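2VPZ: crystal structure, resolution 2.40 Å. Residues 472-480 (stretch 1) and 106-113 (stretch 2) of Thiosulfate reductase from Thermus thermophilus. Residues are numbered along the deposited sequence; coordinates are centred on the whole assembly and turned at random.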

ATOM      1  N   HIS A 472       9.307  13.297 -49.395  1.00 41.94           N
ATOM      2  CA  HIS A 472       9.491  14.590 -50.112  1.00 40.83           C
ATOM      3  C   HIS A 472      10.931  14.820 -50.668  1.00 40.72           C
ATOM      4  O   HIS A 472      11.161  15.797 -51.357  1.00 43.12           O
ATOM      5  CB  HIS A 472       9.228  15.808 -49.234  1.00 39.17           C
ATOM      6  CG  HIS A 472      10.318  16.116 -48.292  1.00 36.98           C
ATOM      7  ND1 HIS A 472      11.291  17.026 -48.529  1.00 36.59           N
ATOM      8  CD2 HIS A 472      10.675  15.491 -47.173  1.00 35.87           C
ATOM      9  CE1 HIS A 472      12.209  16.956 -47.592  1.00 35.68           C
ATOM     10  NE2 HIS A 472      11.852  16.023 -46.744  1.00 34.79           N
ATOM     11  N   VAL A 473      11.893  13.972 -50.314  1.00 40.62           N
ATOM     12  CA  VAL A 473      13.268  14.090 -50.817  1.00 38.97           C
ATOM     13  C   VAL A 473      13.336  13.424 -52.223  1.00 40.41           C
ATOM     14  O   VAL A 473      14.070  13.877 -53.124  1.00 42.17           O
ATOM     15  CB  VAL A 473      14.331  13.394 -49.865  1.00 37.82           C
ATOM     16  CG1 VAL A 473      15.733  13.406 -50.491  1.00 37.04           C
ATOM     17  CG2 VAL A 473      14.341  14.077 -48.473  1.00 34.54           C
ATOM     18  N   MET A 474      12.553  12.368 -52.408  1.00 41.25           N
ATOM     19  CA  MET A 474      12.478  11.634 -53.661  1.00 41.62           C
ATOM     20  C   MET A 474      11.539  12.260 -54.725  1.00 42.18           C
ATOM     21  O   MET A 474      11.056  11.585 -55.634  1.00 42.57           O
ATOM     22  CB  MET A 474      12.148  10.143 -53.417  1.00 43.11           C
ATOM     23  CG  MET A 474      12.946   9.475 -52.273  1.00 44.08           C
ATOM     24  SD  MET A 474      14.755   9.652 -52.446  1.00 46.51           S
ATOM     25  CE  MET A 474      15.078   8.622 -53.941  1.00 46.52           C
ATOM     26  N   TRP A 475      11.264  13.558 -54.580  1.00 42.96           N
ATOM     27  CA  TRP A 475      10.495  14.350 -55.576  1.00 42.72           C
ATOM     28  C   TRP A 475      11.450  15.405 -56.145  1.00 43.85           C
ATOM     29  O   TRP A 475      11.050  16.240 -56.958  1.00 44.16           O
ATOM     30  CB  TRP A 475       9.304  15.095 -54.971  1.00 41.08           C
ATOM     31  CG  TRP A 475       8.043  14.307 -54.910  1.00 40.64           C
ATOM     32  CD1 TRP A 475       7.857  13.077 -54.328  1.00 40.96           C
ATOM     33  CD2 TRP A 475       6.769  14.685 -55.451  1.00 40.68           C
ATOM     34  NE1 TRP A 475       6.549  12.678 -54.474  1.00 40.95           N
ATOM     35  CE2 TRP A 475       5.857  13.648 -55.147  1.00 41.15           C
ATOM     36  CE3 TRP A 475       6.306  15.814 -56.142  1.00 41.11           C
ATOM     37  CZ2 TRP A 475       4.507  13.690 -55.539  1.00 41.24           C
ATOM     38  CZ3 TRP A 475       4.968  15.870 -56.535  1.00 42.27           C
ATOM     39  CH2 TRP A 475       4.078  14.806 -56.217  1.00 41.96           C
ATOM     40  N   ALA A 476      12.708  15.376 -55.723  1.00 43.77           N
ATOM     41  CA  ALA A 476      13.691  16.368 -56.151  1.00 45.27           C
ATOM     42  C   ALA A 476      14.546  16.156 -57.430  1.00 45.79           C
ATOM     43  O   ALA A 476      14.813  14.999 -57.814  1.00 45.51           O
ATOM     44  CB  ALA A 476      14.678  16.642 -54.949  1.00 44.01           C
ATOM     45  N   ASP A 477      14.913  17.259 -58.108  1.00 45.51           N
ATOM     46  CA  ASP A 477      15.873  17.231 -59.243  1.00 45.96           C
ATOM     47  C   ASP A 477      17.142  17.432 -58.331  1.00 46.78           C
ATOM     48  O   ASP A 477      17.271  18.482 -57.724  1.00 49.21           O
ATOM     49  CB  ASP A 477      15.825  18.475 -60.195  1.00 44.64           C
ATOM     50  CG  ASP A 477      14.452  19.106 -60.335  1.00 44.66           C
ATOM     51  OD1 ASP A 477      13.498  18.355 -60.629  1.00 43.91           O
ATOM     52  OD2 ASP A 477      14.336  20.348 -60.165  1.00 42.49           O
ATOM     53  N   VAL A 478      18.057  16.471 -58.235  1.00 45.64           N
ATOM     54  CA  VAL A 478      19.209  16.619 -57.323  1.00 44.27           C
ATOM     55  C   VAL A 478      18.883  16.528 -55.820  1.00 42.70           C
ATOM     56  O   VAL A 478      18.147  17.364 -55.232  1.00 41.79           O
ATOM     57  CB  VAL A 478      20.076  17.962 -57.476  1.00 44.51           C
ATOM     58  CG1 VAL A 478      21.556  17.677 -57.094  1.00 45.16           C
ATOM     59  CG2 VAL A 478      20.004  18.544 -58.881  1.00 44.25           C
ATOM     60  N   ILE A 479      19.466  15.483 -55.226  1.00 40.90           N
ATOM     61  CA  ILE A 479      19.402  15.106 -53.818  1.00 38.96           C
ATOM     62  C   ILE A 479      20.872  15.220 -53.366  1.00 38.64           C
ATOM     63  O   ILE A 479      21.742  14.648 -54.008  1.00 39.23           O
ATOM     64  CB  ILE A 479      18.941  13.595 -53.631  1.00 37.61           C
ATOM     65  CG1 ILE A 479      17.491  13.398 -54.058  1.00 35.57           C
ATOM     66  CG2 ILE A 479      19.144  13.154 -52.155  1.00 36.72           C
ATOM     67  CD1 ILE A 479      17.117  11.958 -54.484  1.00 30.75           C
ATOM     68  N   LEU A 480      21.159  15.956 -52.290  1.00 37.62           N
ATOM     69  CA  LEU A 480      22.537  16.075 -51.772  1.00 38.05           C
ATOM     70  C   LEU A 480      22.598  15.444 -50.357  1.00 39.10           C
ATOM     71  O   LEU A 480      21.898  15.914 -49.449  1.00 41.45           O
ATOM     72  CB  LEU A 480      22.992  17.563 -51.759  1.00 37.98           C
ATOM     73  CG  LEU A 480      22.799  18.399 -53.046  1.00 37.36           C
ATOM     74  CD1 LEU A 480      23.233  19.861 -52.831  1.00 36.70           C
ATOM     75  CD2 LEU A 480      23.571  17.769 -54.237  1.00 37.37           C
TER
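Stretch 2 106-113: QRGEGKYR

Stretch 2 lies on stretch 1 as a largely loop-on-loop contact that ends where strand begins, a compact contact of 473 Å² (both sides summed) held by a salt bridge at Arg107, a glycine on an indole face at Gly108 and a tyrosine that is both packed and hydrogen-bonded at Tyr112. The two segments belong to one chain but are far apart in it: touching residues are at least 361 positions apart in sequence. Most of each is loop or turn; strand begins at Ile479 in the first and at Tyr112 in the second, and both strands continue beyond the segments. The backbones come nearest at Trp475 and Gly108, where CA of Trp475 is 4.6 Å from CA of Gly108; the CA atoms of Met474 and Gly110 are 6.1 Å apart. Around this approach the numbering runs in opposite senses, with Arg107 by Asp477, Gly108 by Trp475 and Gly110 by Met474, but Tyr112 against Ile479 breaks the pattern.

Before this closest approach, Arg107 reaches along the loop to Asp477. NE of Arg107 donates to OD1 of Asp477 at 2.7 Å with a nearly straight N-H...O angle of 165°, and NH2 of Arg107 donates to OD2 of Asp477 at 2.9 Å with a more bent angle of 132°. The carboxylate thus meets the guanidinium with both oxygens, and OD1 lies at the guanidinium edge, near its plane. On the way the aliphatic part of Arg107 passes the Trp475 backbone, with CG of Arg107 3.0 Å from O of Trp475.

Gly108 follows with phi/psi of 126/-57, a conformation in which a CB would be jammed against the preceding carbonyl oxygen. An ideal CB would also stand a tight 3.4 Å from CZ2 of Trp475. Without a side chain, the residue can lay its CA over the indole: CA of Gly108 is 3.5 Å from the centroid of the five-membered ring of Trp475 and only 9° off the ring normal, a CH-pi contact. The carbonyl O of Arg107 lies over one face of the same ring system.

A water bridges the backbones beside this glycine. It accepts from N of Gly108 at 3.1 Å and lies within donating distance of O of Met474 at 2.8 Å and O of Glu109 at 2.5 Å, within reach of both carbonyls, which have no proton to share with each other; O of Met474 and O of Glu109 are 4.0 Å apart.

Chain direction then carries stretch 2 past Gly110 and Lys111, which contribute little or nothing, to Tyr112, the residue with the largest covered area, 111 Å². Its CA-to-CB bond points toward stretch 1, and its chi1 of -69° (m) and chi2 of 89° accompany a ring that reaches the turn at Ala476. There OH of Tyr112 donates to O of Ala476 at 2.7 Å, with the acceptor near the ring plane. Over one ring face sits Ile479, its CD1 3.7 Å from the centroid of the Tyr112 ring and 19° off the normal. Met474 adds an apolar contact, its CE 3.7 Å from CE1 of Tyr112, so the phenol has carbon over one face and near CE1, while its hydroxyl is satisfied by a carbonyl.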

ATOM      1  N   GLN A 106       9.196  12.173 -64.543  1.00 57.48           N
ATOM      2  CA  GLN A 106       8.359  13.051 -63.700  1.00 58.27           C
ATOM      3  C   GLN A 106       8.867  13.152 -62.241  1.00 58.09           C
ATOM      4  O   GLN A 106       9.430  12.178 -61.710  1.00 58.18           O
ATOM      5  CB  GLN A 106       6.925  12.489 -63.663  1.00 58.95           C
ATOM      6  CG  GLN A 106       5.759  13.245 -64.376  1.00 60.06           C
ATOM      7  CD  GLN A 106       6.116  13.887 -65.725  1.00 61.12           C
ATOM      8  OE1 GLN A 106       6.676  13.244 -66.628  1.00 62.22           O
ATOM      9  NE2 GLN A 106       5.758  15.160 -65.873  1.00 61.76           N
ATOM     10  N   ARG A 107       8.673  14.306 -61.594  1.00 57.32           N
ATOM     11  CA  ARG A 107       9.007  14.483 -60.164  1.00 57.14           C
ATOM     12  C   ARG A 107       7.913  13.673 -59.396  1.00 58.13           C
ATOM     13  O   ARG A 107       6.716  13.942 -59.545  1.00 57.79           O
ATOM     14  CB  ARG A 107       8.915  15.963 -59.727  1.00 55.19           C
ATOM     15  CG  ARG A 107      10.198  16.780 -59.751  1.00 53.73           C
ATOM     16  CD  ARG A 107       9.880  18.278 -59.758  1.00 51.63           C
ATOM     17  NE  ARG A 107      10.927  19.077 -60.378  1.00 51.59           N
ATOM     18  CZ  ARG A 107      10.797  20.316 -60.856  1.00 51.18           C
ATOM     19  NH1 ARG A 107       9.623  20.926 -60.783  1.00 50.12           N
ATOM     20  NH2 ARG A 107      11.829  20.939 -61.414  1.00 50.46           N
ATOM     21  N   GLY A 108       8.304  12.692 -58.574  1.00 58.43           N
ATOM     22  CA  GLY A 108       7.343  11.859 -57.863  1.00 59.27           C
ATOM     23  C   GLY A 108       7.679  10.418 -58.198  1.00 59.18           C
ATOM     24  O   GLY A 108       7.914   9.562 -57.333  1.00 59.47           O
ATOM     25  N   GLU A 109       7.662  10.154 -59.505  1.00 59.53           N
ATOM     26  CA  GLU A 109       8.117   8.869 -60.098  1.00 59.78           C
ATOM     27  C   GLU A 109       9.522   8.863 -59.385  1.00 59.32           C
ATOM     28  O   GLU A 109      10.079   9.934 -59.194  1.00 60.74           O
ATOM     29  CB  GLU A 109       8.246   9.114 -61.607  1.00 60.54           C
ATOM     30  CG  GLU A 109       8.592   7.961 -62.543  1.00 63.31           C
ATOM     31  CD  GLU A 109       8.486   8.408 -64.006  1.00 64.72           C
ATOM     32  OE1 GLU A 109       7.581   9.235 -64.283  1.00 65.67           O
ATOM     33  OE2 GLU A 109       9.284   7.962 -64.850  1.00 65.32           O
ATOM     34  N   GLY A 110      10.117   7.735 -59.014  1.00 58.03           N
ATOM     35  CA  GLY A 110      11.403   7.804 -58.321  1.00 57.05           C
ATOM     36  C   GLY A 110      12.713   7.442 -59.021  1.00 56.84           C
ATOM     37  O   GLY A 110      13.565   6.767 -58.437  1.00 56.42           O
ATOM     38  N   LYS A 111      12.875   7.910 -60.265  1.00 56.87           N
ATOM     39  CA  LYS A 111      14.068   7.642 -61.128  1.00 56.16           C
ATOM     40  C   LYS A 111      15.282   8.595 -60.981  1.00 55.17           C
ATOM     41  O   LYS A 111      15.187   9.764 -61.335  1.00 55.25           O
ATOM     42  CB  LYS A 111      13.642   7.582 -62.620  1.00 57.75           C
ATOM     43  CG  LYS A 111      13.472   6.174 -63.214  1.00 59.16           C
ATOM     44  CD  LYS A 111      12.014   5.717 -63.237  1.00 60.15           C
ATOM     45  CE  LYS A 111      11.365   6.052 -64.576  1.00 61.03           C
ATOM     46  NZ  LYS A 111      10.243   5.120 -64.922  1.00 61.77           N
ATOM     47  N   TYR A 112      16.412   8.073 -60.495  1.00 54.54           N
ATOM     48  CA  TYR A 112      17.651   8.814 -60.247  1.00 53.92           C
ATOM     49  C   TYR A 112      18.904   8.141 -60.813  1.00 55.23           C
ATOM     50  O   TYR A 112      18.887   6.948 -61.088  1.00 55.30           O
ATOM     51  CB  TYR A 112      17.864   8.982 -58.742  1.00 52.66           C
ATOM     52  CG  TYR A 112      16.882   9.893 -58.127  1.00 50.63           C
ATOM     53  CD1 TYR A 112      15.652   9.433 -57.641  1.00 49.40           C
ATOM     54  CD2 TYR A 112      17.086  11.267 -58.187  1.00 49.96           C
ATOM     55  CE1 TYR A 112      14.657  10.315 -57.251  1.00 48.73           C
ATOM     56  CE2 TYR A 112      16.121  12.166 -57.802  1.00 49.47           C
ATOM     57  CZ  TYR A 112      14.894  11.695 -57.326  1.00 48.30           C
ATOM     58  OH  TYR A 112      13.910  12.577 -56.997  1.00 47.02           O
ATOM     59  N   ARG A 113      19.978   8.917 -60.980  1.00 56.41           N
ATOM     60  CA  ARG A 113      21.261   8.360 -61.400  1.00 57.82           C
ATOM     61  C   ARG A 113      22.325   9.021 -60.503  1.00 56.96           C
ATOM     62  O   ARG A 113      22.221  10.219 -60.169  1.00 57.01           O
ATOM     63  CB  ARG A 113      21.559   8.627 -62.893  1.00 60.02           C
ATOM     64  CG  ARG A 113      21.703  10.095 -63.265  1.00 61.65           C
ATOM     65  CD  ARG A 113      22.086  10.352 -64.730  1.00 63.11           C
ATOM     66  NE  ARG A 113      22.862  11.582 -64.900  1.00 64.67           N
ATOM     67  CZ  ARG A 113      22.388  12.825 -64.831  1.00 64.91           C
ATOM     68  NH1 ARG A 113      21.101  13.036 -64.598  1.00 65.74           N
ATOM     69  NH2 ARG A 113      23.204  13.877 -64.966  1.00 63.57           N
TER
HETATM   70  O   HOH W   1      11.298  11.960 -58.350  1.00 37.91           O